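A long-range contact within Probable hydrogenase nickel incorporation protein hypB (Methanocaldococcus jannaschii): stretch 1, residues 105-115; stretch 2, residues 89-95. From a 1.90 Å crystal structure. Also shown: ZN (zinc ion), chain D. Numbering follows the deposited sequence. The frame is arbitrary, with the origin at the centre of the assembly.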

ATOM      1  N   HIS A 105       4.204 -20.625   6.687  1.00 15.54           N
ATOM      2  CA  HIS A 105       3.477 -21.383   7.695  1.00 15.57           C
ATOM      3  C   HIS A 105       1.971 -21.380   7.435  1.00 15.44           C
ATOM      4  O   HIS A 105       1.349 -22.443   7.337  1.00 15.19           O
ATOM      5  CB  HIS A 105       3.793 -20.846   9.098  1.00 15.57           C
ATOM      6  CG  HIS A 105       3.061 -21.554  10.194  1.00 16.26           C
ATOM      7  ND1 HIS A 105       2.317 -20.887  11.144  1.00 16.89           N
ATOM      8  CD2 HIS A 105       2.946 -22.871  10.481  1.00 16.22           C
ATOM      9  CE1 HIS A 105       1.782 -21.765  11.974  1.00 17.89           C
ATOM     10  NE2 HIS A 105       2.149 -22.976  11.595  1.00 17.05           N
ATOM     11  N   LEU A 106       1.398 -20.185   7.312  1.00 15.25           N
ATOM     12  CA  LEU A 106      -0.030 -20.046   7.056  1.00 15.46           C
ATOM     13  C   LEU A 106      -0.412 -20.635   5.694  1.00 15.05           C
ATOM     14  O   LEU A 106      -1.443 -21.304   5.574  1.00 14.80           O
ATOM     15  CB  LEU A 106      -0.475 -18.582   7.194  1.00 15.64           C
ATOM     16  CG  LEU A 106      -1.120 -18.135   8.521  1.00 16.56           C
ATOM     17  CD1 LEU A 106      -0.299 -18.513   9.754  1.00 17.94           C
ATOM     18  CD2 LEU A 106      -1.382 -16.632   8.506  1.00 16.60           C
ATOM     19  N   VAL A 107       0.432 -20.401   4.688  1.00 14.61           N
ATOM     20  CA  VAL A 107       0.244 -20.971   3.351  1.00 14.49           C
ATOM     21  C   VAL A 107       0.304 -22.506   3.387  1.00 14.63           C
ATOM     22  O   VAL A 107      -0.509 -23.173   2.751  1.00 14.45           O
ATOM     23  CB  VAL A 107       1.247 -20.378   2.317  1.00 14.38           C
ATOM     24  CG1 VAL A 107       1.261 -21.188   1.018  1.00 13.95           C
ATOM     25  CG2 VAL A 107       0.915 -18.913   2.033  1.00 14.27           C
ATOM     26  N   GLY A 108       1.253 -23.054   4.142  1.00 14.69           N
ATOM     27  CA  GLY A 108       1.357 -24.502   4.333  1.00 15.06           C
ATOM     28  C   GLY A 108       0.057 -25.133   4.801  1.00 15.26           C
ATOM     29  O   GLY A 108      -0.382 -26.151   4.254  1.00 15.41           O
ATOM     30  N   HIS A 109      -0.567 -24.515   5.799  1.00 15.49           N
ATOM     31  CA  HIS A 109      -1.848 -24.985   6.334  1.00 15.96           C
ATOM     32  C   HIS A 109      -3.012 -24.769   5.370  1.00 16.11           C
ATOM     33  O   HIS A 109      -3.942 -25.574   5.323  1.00 16.06           O
ATOM     34  CB  HIS A 109      -2.134 -24.335   7.687  1.00 15.93           C
ATOM     35  CG  HIS A 109      -1.304 -24.895   8.797  1.00 15.97           C
ATOM     36  ND1 HIS A 109      -1.425 -26.201   9.222  1.00 16.61           N
ATOM     37  CD2 HIS A 109      -0.326 -24.342   9.552  1.00 16.06           C
ATOM     38  CE1 HIS A 109      -0.564 -26.426  10.198  1.00 16.65           C
ATOM     39  NE2 HIS A 109       0.115 -25.314  10.419  1.00 16.90           N
ATOM     40  N   ALA A 110      -2.954 -23.683   4.603  1.00 16.26           N
ATOM     41  CA  ALA A 110      -3.943 -23.451   3.548  1.00 16.56           C
ATOM     42  C   ALA A 110      -3.916 -24.597   2.533  1.00 16.56           C
ATOM     43  O   ALA A 110      -4.968 -25.034   2.059  1.00 16.76           O
ATOM     44  CB  ALA A 110      -3.699 -22.112   2.868  1.00 16.43           C
ATOM     45  N   LEU A 111      -2.713 -25.090   2.229  1.00 16.72           N
ATOM     46  CA  LEU A 111      -2.521 -26.212   1.303  1.00 17.18           C
ATOM     47  C   LEU A 111      -3.229 -27.494   1.746  1.00 17.69           C
ATOM     48  O   LEU A 111      -3.610 -28.314   0.913  1.00 17.68           O
ATOM     49  CB  LEU A 111      -1.028 -26.491   1.073  1.00 17.01           C
ATOM     50  CG  LEU A 111      -0.168 -25.404   0.418  1.00 16.77           C
ATOM     51  CD1 LEU A 111       1.273 -25.865   0.272  1.00 16.84           C
ATOM     52  CD2 LEU A 111      -0.731 -24.989  -0.927  1.00 16.31           C
ATOM     53  N   GLU A 112      -3.406 -27.651   3.057  1.00 18.22           N
ATOM     54  CA  GLU A 112      -4.112 -28.806   3.619  1.00 18.79           C
ATOM     55  C   GLU A 112      -5.603 -28.803   3.260  1.00 19.01           C
ATOM     56  O   GLU A 112      -6.239 -29.860   3.239  1.00 19.07           O
ATOM     57  CB  GLU A 112      -3.906 -28.878   5.140  1.00 18.73           C
ATOM     58  CG  GLU A 112      -2.448 -29.111   5.560  1.00 19.18           C
ATOM     59  CD  GLU A 112      -2.182 -28.827   7.036  1.00 19.37           C
ATOM     60  OE1 GLU A 112      -3.090 -28.342   7.745  1.00 21.15           O
ATOM     61  OE2 GLU A 112      -1.051 -29.088   7.487  1.00 20.59           O
ATOM     62  N   ASP A 113      -6.144 -27.622   2.959  1.00 19.18           N
ATOM     63  CA  ASP A 113      -7.552 -27.478   2.565  1.00 19.59           C
ATOM     64  C   ASP A 113      -7.791 -27.629   1.055  1.00 19.38           C
ATOM     65  O   ASP A 113      -8.918 -27.468   0.575  1.00 19.46           O
ATOM     66  CB  ASP A 113      -8.114 -26.143   3.065  1.00 20.00           C
ATOM     67  CG  ASP A 113      -8.429 -26.156   4.551  1.00 21.36           C
ATOM     68  OD1 ASP A 113      -8.777 -27.232   5.091  1.00 23.20           O
ATOM     69  OD2 ASP A 113      -8.340 -25.085   5.183  1.00 23.39           O
ATOM     70  N   LEU A 114      -6.729 -27.937   0.316  1.00 19.13           N
ATOM     71  CA  LEU A 114      -6.812 -28.123  -1.128  1.00 18.95           C
ATOM     72  C   LEU A 114      -6.531 -29.571  -1.529  1.00 18.95           C
ATOM     73  O   LEU A 114      -5.684 -30.235  -0.928  1.00 18.83           O
ATOM     74  CB  LEU A 114      -5.823 -27.191  -1.843  1.00 18.90           C
ATOM     75  CG  LEU A 114      -6.019 -25.673  -1.712  1.00 18.97           C
ATOM     76  CD1 LEU A 114      -4.816 -24.916  -2.266  1.00 19.03           C
ATOM     77  CD2 LEU A 114      -7.302 -25.214  -2.395  1.00 19.05           C
ATOM     78  N   ASN A 115      -7.245 -30.057  -2.543  1.00 18.89           N
ATOM     79  CA  ASN A 115      -6.916 -31.342  -3.154  1.00 18.94           C
ATOM     80  C   ASN A 115      -5.896 -31.110  -4.265  1.00 18.81           C
ATOM     81  O   ASN A 115      -6.259 -30.796  -5.400  1.00 18.58           O
ATOM     82  CB  ASN A 115      -8.172 -32.049  -3.683  1.00 19.13           C
ATOM     83  CG  ASN A 115      -7.882 -33.443  -4.235  1.00 19.89           C
ATOM     84  OD1 ASN A 115      -6.752 -33.938  -4.176  1.00 20.68           O
ATOM     85  ND2 ASN A 115      -8.913 -34.083  -4.774  1.00 21.44           N
TER
HETATM   86 ZN    ZN D 302       1.590 -24.707  11.979  0.50 14.15          ZN
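Stretch 2 (89-95) AKVVPLN

Stretch 2 lies on stretch 1 as a strand packed against a helix, in a small and essentially apolar contact that buries 365 Å² over both sides and has no hydrogen bond across it. Residues 90-95 are extended, with phi between -130° and -77° and psi between 109° and 145°, whereas stretch 1 enters already helical at His105 and is still helical at Ala110, with backbone hydrogen bonds such as Ala110 N to Leu106 O at 3.0 Å. A type I beta turn from Leu111 to Leu114 leads to an extended conformation at Leu114 (phi/psi -114/143°).

The strand runs roughly against the helix: their N-to-C directions differ by 145°, with a closest axial approach of 9.5 Å. The CA atoms of Ala110 and Val92 are the nearest pair across the stretches, 6.3 Å apart. Because CA-to-CB directions alternate along an extended chain, Lys90, Val92 and Leu94 point toward stretch 1, while Val91, Pro93 and Asn95 point away.

Val92, with chi1 in t, has the largest covered area, 81 Å². Its CG1 lies 3.9 Å from Ala110 CB, and its CG2 reaches Leu114 CD2 at 3.7 Å and Asp113 CB at 3.9 Å. Ala110 carries only a methyl group, and its CB also meets Leu94 CD1 at 4.2 Å. One helical turn earlier, Leu106 CB stands 4.4 Å from the same Leu94 CD1, so Leu94 extends the apolar patch toward the start of stretch 1. At the other end, Lys90 contributes aliphatic carbon: its CG is 4.0 Å from Leu114 CD2, and its CE is 4.2 Å from Asp113 O. The zinc site lies apart from this packing; His105 NE2 and His109 NE2 bind ZN at 1.9 and 2.2 Å, and neither histidine contacts the strand.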

ATOM      1  N   ALA A  89     -12.757 -20.985  -9.450  1.00 20.04           N
ATOM      2  CA  ALA A  89     -11.580 -21.491  -8.757  1.00 19.68           C
ATOM      3  C   ALA A  89     -11.962 -21.939  -7.355  1.00 19.41           C
ATOM      4  O   ALA A  89     -12.895 -21.401  -6.754  1.00 19.13           O
ATOM      5  CB  ALA A  89     -10.492 -20.431  -8.694  1.00 19.57           C
ATOM      6  N   LYS A  90     -11.244 -22.935  -6.846  1.00 19.39           N
ATOM      7  CA  LYS A  90     -11.333 -23.294  -5.439  1.00 19.38           C
ATOM      8  C   LYS A  90     -10.487 -22.298  -4.654  1.00 18.75           C
ATOM      9  O   LYS A  90      -9.336 -22.045  -5.008  1.00 18.87           O
ATOM     10  CB  LYS A  90     -10.860 -24.726  -5.207  1.00 19.62           C
ATOM     11  CG  LYS A  90     -11.065 -25.204  -3.777  1.00 21.36           C
ATOM     12  CD  LYS A  90     -11.751 -26.561  -3.737  1.00 23.40           C
ATOM     13  CE  LYS A  90     -11.931 -27.047  -2.302  1.00 24.70           C
ATOM     14  NZ  LYS A  90     -12.613 -26.033  -1.440  1.00 25.36           N
ATOM     15  N   VAL A  91     -11.068 -21.720  -3.607  1.00 18.02           N
ATOM     16  CA  VAL A  91     -10.408 -20.651  -2.863  1.00 17.12           C
ATOM     17  C   VAL A  91     -10.296 -20.975  -1.377  1.00 16.81           C
ATOM     18  O   VAL A  91     -11.271 -21.388  -0.744  1.00 16.73           O
ATOM     19  CB  VAL A  91     -11.144 -19.296  -3.032  1.00 17.35           C
ATOM     20  CG1 VAL A  91     -10.345 -18.162  -2.397  1.00 16.74           C
ATOM     21  CG2 VAL A  91     -11.416 -19.006  -4.504  1.00 16.99           C
ATOM     22  N   VAL A  92      -9.095 -20.795  -0.835  1.00 15.80           N
ATOM     23  CA  VAL A  92      -8.896 -20.808   0.606  1.00 15.22           C
ATOM     24  C   VAL A  92      -8.666 -19.367   1.056  1.00 14.75           C
ATOM     25  O   VAL A  92      -7.662 -18.749   0.679  1.00 14.26           O
ATOM     26  CB  VAL A  92      -7.712 -21.705   1.036  1.00 15.09           C
ATOM     27  CG1 VAL A  92      -7.511 -21.640   2.549  1.00 15.14           C
ATOM     28  CG2 VAL A  92      -7.948 -23.144   0.593  1.00 15.66           C
ATOM     29  N   PRO A  93      -9.605 -18.819   1.844  1.00 14.39           N
ATOM     30  CA  PRO A  93      -9.402 -17.471   2.356  1.00 14.16           C
ATOM     31  C   PRO A  93      -8.529 -17.484   3.606  1.00 14.18           C
ATOM     32  O   PRO A  93      -8.599 -18.422   4.407  1.00 13.93           O
ATOM     33  CB  PRO A  93     -10.822 -17.008   2.688  1.00 14.17           C
ATOM     34  CG  PRO A  93     -11.566 -18.261   3.010  1.00 14.33           C
ATOM     35  CD  PRO A  93     -10.892 -19.397   2.284  1.00 14.51           C
ATOM     36  N   LEU A  94      -7.707 -16.452   3.758  1.00 13.97           N
ATOM     37  CA  LEU A  94      -6.897 -16.282   4.956  1.00 14.24           C
ATOM     38  C   LEU A  94      -7.068 -14.875   5.512  1.00 14.43           C
ATOM     39  O   LEU A  94      -6.612 -13.898   4.913  1.00 14.15           O
ATOM     40  CB  LEU A  94      -5.414 -16.578   4.673  1.00 14.33           C
ATOM     41  CG  LEU A  94      -4.977 -18.025   4.406  1.00 14.21           C
ATOM     42  CD1 LEU A  94      -3.498 -18.077   4.029  1.00 14.38           C
ATOM     43  CD2 LEU A  94      -5.252 -18.936   5.603  1.00 15.14           C
ATOM     44  N   ASN A  95      -7.754 -14.776   6.646  1.00 14.72           N
ATOM     45  CA  ASN A  95      -7.876 -13.511   7.351  1.00 15.15           C
ATOM     46  C   ASN A  95      -6.564 -13.249   8.078  1.00 15.75           C
ATOM     47  O   ASN A  95      -6.198 -13.971   9.011  1.00 15.70           O
ATOM     48  CB  ASN A  95      -9.062 -13.529   8.316  1.00 15.21           C
ATOM     49  CG  ASN A  95     -10.401 -13.630   7.601  1.00 15.20           C
ATOM     50  OD1 ASN A  95     -10.693 -12.865   6.684  1.00 14.85           O
ATOM     51  ND2 ASN A  95     -11.234 -14.570   8.036  1.00 16.39           N
TER